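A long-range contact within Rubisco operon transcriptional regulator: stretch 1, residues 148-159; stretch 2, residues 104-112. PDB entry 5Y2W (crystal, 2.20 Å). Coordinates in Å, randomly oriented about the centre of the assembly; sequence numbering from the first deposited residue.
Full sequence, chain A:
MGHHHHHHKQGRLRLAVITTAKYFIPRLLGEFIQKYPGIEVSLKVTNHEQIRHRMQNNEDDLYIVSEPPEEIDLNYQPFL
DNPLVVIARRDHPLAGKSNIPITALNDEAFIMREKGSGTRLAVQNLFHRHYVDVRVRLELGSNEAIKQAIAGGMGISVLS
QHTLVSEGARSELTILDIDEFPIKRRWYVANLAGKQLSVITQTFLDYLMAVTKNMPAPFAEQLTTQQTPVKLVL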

# COMPACT_ATOMS: atom_id res chain seq x y z
N GLN A 148 -9.76 5.59 1.57
CA GLN A 148 -11.02 4.87 1.80
C GLN A 148 -11.76 5.39 3.03
O GLN A 148 -12.93 5.63 2.97
CB GLN A 148 -10.75 3.37 2.00
CG GLN A 148 -10.73 2.58 0.72
CD GLN A 148 -12.06 2.59 0.00
OE1 GLN A 148 -13.13 2.63 0.61
NE2 GLN A 148 -12.00 2.63 -1.31
N ALA A 149 -11.08 5.58 4.15
CA ALA A 149 -11.80 6.09 5.34
C ALA A 149 -12.41 7.48 5.13
O ALA A 149 -13.56 7.75 5.56
CB ALA A 149 -10.91 6.05 6.57
N ILE A 150 -11.69 8.33 4.41
CA ILE A 150 -12.17 9.66 4.17
C ILE A 150 -13.38 9.55 3.28
O ILE A 150 -14.37 10.22 3.51
CB ILE A 150 -11.14 10.52 3.47
CG1 ILE A 150 -9.94 10.76 4.38
CG2 ILE A 150 -11.76 11.84 3.01
CD1 ILE A 150 -8.76 11.29 3.59
N ALA A 151 -13.28 8.75 2.22
CA ALA A 151 -14.39 8.56 1.32
C ALA A 151 -15.60 8.01 2.08
O ALA A 151 -16.71 8.35 1.74
CB ALA A 151 -14.03 7.63 0.20
N GLY A 152 -15.39 7.15 3.09
CA GLY A 152 -16.53 6.64 3.90
C GLY A 152 -16.94 7.57 5.03
O GLY A 152 -17.62 7.13 5.97
N GLY A 153 -16.47 8.83 5.01
CA GLY A 153 -16.97 9.85 5.91
C GLY A 153 -16.35 9.78 7.28
O GLY A 153 -16.86 10.34 8.22
N MET A 154 -15.21 9.12 7.42
CA MET A 154 -14.59 9.00 8.74
C MET A 154 -13.67 10.17 9.15
O MET A 154 -13.05 10.15 10.22
CB MET A 154 -13.85 7.67 8.82
CG MET A 154 -14.81 6.49 8.86
SD MET A 154 -13.99 4.93 8.44
CE MET A 154 -14.79 4.61 6.86
N GLY A 155 -13.60 11.20 8.33
CA GLY A 155 -12.88 12.40 8.72
C GLY A 155 -11.97 12.93 7.62
O GLY A 155 -12.15 12.62 6.47
N ILE A 156 -11.00 13.75 8.00
CA ILE A 156 -10.01 14.30 7.09
C ILE A 156 -8.68 13.74 7.52
O ILE A 156 -8.57 13.13 8.58
CB ILE A 156 -9.99 15.83 7.16
CG1 ILE A 156 -9.54 16.29 8.52
CG2 ILE A 156 -11.38 16.36 6.92
CD1 ILE A 156 -9.45 17.79 8.63
N SER A 157 -7.71 13.88 6.65
CA SER A 157 -6.33 13.49 6.91
C SER A 157 -5.38 14.41 6.13
O SER A 157 -5.80 15.29 5.41
CB SER A 157 -6.08 12.07 6.45
OG SER A 157 -4.93 11.52 7.12
N VAL A 158 -4.07 14.20 6.31
CA VAL A 158 -3.05 14.88 5.51
C VAL A 158 -2.25 13.75 4.91
O VAL A 158 -1.81 12.85 5.65
CB VAL A 158 -2.14 15.76 6.37
CG1 VAL A 158 -0.85 16.10 5.62
CG2 VAL A 158 -2.86 17.02 6.89
N LEU A 159 -2.13 13.76 3.59
CA LEU A 159 -1.37 12.76 2.89
C LEU A 159 -0.56 13.48 1.79
O LEU A 159 -0.89 14.60 1.40
CB LEU A 159 -2.33 11.79 2.18
CG LEU A 159 -3.29 10.86 2.94
CD1 LEU A 159 -4.20 10.09 1.98
CD2 LEU A 159 -2.47 9.94 3.78
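Stretch 2 104-112: ALNDEAFIM

The apolar centre of the contact is built around two isoleucines, one from each stretch. Stretch 1 runs from the end of a helix through a loop into a strand. Stretch 2 starts with a 3-10 segment and is then largely loop or turn. Ile111 of stretch 2 reaches the end of the helix in stretch 1 with its CD1 atom. Ile111 CD1 lies 3.7 Å from Ala149 CB and 3.9 Å from Ile150 CG1. Met154 touches the same methyl more loosely, with Met154 CB 4.3 Å from Ile111 CD1, while the end of its side chain leads away. The chain between these residues leaves the helix at Gly152 and turns, and Met154 N donates to Ala149 O at 2.8 Å. The turn thus brings Met154 back beside Ala149, and both border the Ile111 methyl.

Ile156 is the counterpart in stretch 1. Its chi1 is p and its chi2 is t. Ile156 CD1 packs 3.8 Å from Leu105 CD2 and 4.0 Å from Glu108 CB. Leu105 and Glu108 are the ends of a type II beta turn, held by Glu108 N to Leu105 O at 3.0 Å. Ile156 therefore packs against both ends of this turn. Ile156 CG1 also meets the ring of Phe110, 3.8 Å from Phe110 CD2.

Phe110, with chi1 t, runs its ring along the following residues of stretch 1. Ser157 CA sits over one ring face, 4.1 Å from the centroid of the Phe110 ring, in a CH-pi contact. Further on, Val158 CG2 touches Phe110 CZ at 3.9 Å.

Next to these side chains the backbones pair in register. Both run in the same direction: Gly155 lies beside Ala109, Ile156 beside Phe110 and Ser157 beside Ile111, with CA to CA distances of 4.8, 5.0 and 5.2 Å. A single parallel beta bridge joins Ile156 and Phe110. Ile156 N donates to Ala109 O at 3.0 Å, and Ile111 N donates to Ile156 O at 2.9 Å. Both bonds are nearly straight. Ile156 thus uses its NH and its carbonyl on the residues before and after Phe110. Ile156 O also receives a CA-H...O contact from Phe110 CA at 3.2 Å.

Gly155 allows the close approach at the start of the pairing. Gly155 CA is 3.5 Å from Ala109 O, and a CB there would clash with that oxygen. Its phi and psi, 134° and -161°, also call for glycine.

The polar edge is completed by Ser157. Ser157 OG donates to Ile111 O at 2.7 Å, a side chain to backbone bond beside the bridge, one residue further along both stretches. Together the two stretches bury 490 Å², counting both sides.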

# COMPACT_ATOMS: atom_id res chain seq x y z
N ALA A 104 -9.20 26.32 12.00
CA ALA A 104 -10.38 25.51 11.64
C ALA A 104 -10.20 23.98 11.78
O ALA A 104 -11.19 23.20 11.72
CB ALA A 104 -10.85 25.87 10.22
N LEU A 105 -8.97 23.50 11.94
CA LEU A 105 -8.74 22.06 12.09
C LEU A 105 -8.98 21.52 13.50
O LEU A 105 -9.10 20.32 13.70
CB LEU A 105 -7.32 21.67 11.64
CG LEU A 105 -7.06 21.87 10.15
CD1 LEU A 105 -5.72 21.26 9.77
CD2 LEU A 105 -8.17 21.30 9.31
N ASN A 106 -9.04 22.42 14.47
CA ASN A 106 -9.19 22.05 15.85
C ASN A 106 -10.42 21.19 16.10
O ASN A 106 -11.51 21.57 15.74
CB ASN A 106 -9.33 23.32 16.67
CG ASN A 106 -8.00 23.90 17.01
OD1 ASN A 106 -7.18 23.22 17.60
ND2 ASN A 106 -7.77 25.13 16.63
N ASP A 107 -10.22 20.04 16.71
CA ASP A 107 -11.30 19.11 17.00
C ASP A 107 -11.97 18.46 15.80
O ASP A 107 -12.91 17.71 15.99
CB ASP A 107 -12.32 19.76 17.95
CG ASP A 107 -11.72 20.05 19.28
OD1 ASP A 107 -11.52 19.07 20.01
OD2 ASP A 107 -11.35 21.21 19.57
N GLU A 108 -11.46 18.70 14.60
CA GLU A 108 -11.87 17.91 13.45
C GLU A 108 -11.50 16.47 13.60
O GLU A 108 -10.46 16.15 14.18
CB GLU A 108 -11.19 18.38 12.18
CG GLU A 108 -11.76 19.66 11.62
CD GLU A 108 -13.07 19.47 10.84
OE1 GLU A 108 -13.28 18.39 10.20
OE2 GLU A 108 -13.90 20.42 10.90
N ALA A 109 -12.37 15.58 13.10
CA ALA A 109 -12.11 14.15 13.11
C ALA A 109 -11.00 13.96 12.09
O ALA A 109 -11.11 14.41 10.92
CB ALA A 109 -13.34 13.33 12.71
N PHE A 110 -9.93 13.33 12.54
CA PHE A 110 -8.67 13.29 11.78
C PHE A 110 -8.04 11.89 11.86
O PHE A 110 -7.75 11.38 12.95
CB PHE A 110 -7.71 14.31 12.35
CG PHE A 110 -6.52 14.56 11.48
CD1 PHE A 110 -5.45 13.69 11.48
CD2 PHE A 110 -6.48 15.67 10.66
CE1 PHE A 110 -4.35 13.90 10.65
CE2 PHE A 110 -5.40 15.91 9.84
CZ PHE A 110 -4.32 15.02 9.84
N ILE A 111 -7.81 11.30 10.70
CA ILE A 111 -7.29 9.96 10.64
C ILE A 111 -5.81 10.03 10.55
O ILE A 111 -5.28 10.73 9.68
CB ILE A 111 -7.84 9.23 9.41
CG1 ILE A 111 -9.39 9.25 9.42
CG2 ILE A 111 -7.30 7.80 9.36
CD1 ILE A 111 -10.02 9.35 8.05
N MET A 112 -5.12 9.29 11.38
CA MET A 112 -3.66 9.33 11.35
C MET A 112 -3.07 8.07 10.70
O MET A 112 -3.67 7.02 10.71
CB MET A 112 -3.12 9.40 12.76
CG MET A 112 -3.24 10.74 13.45
SD MET A 112 -1.93 11.92 13.03
CE MET A 112 -2.32 13.42 13.96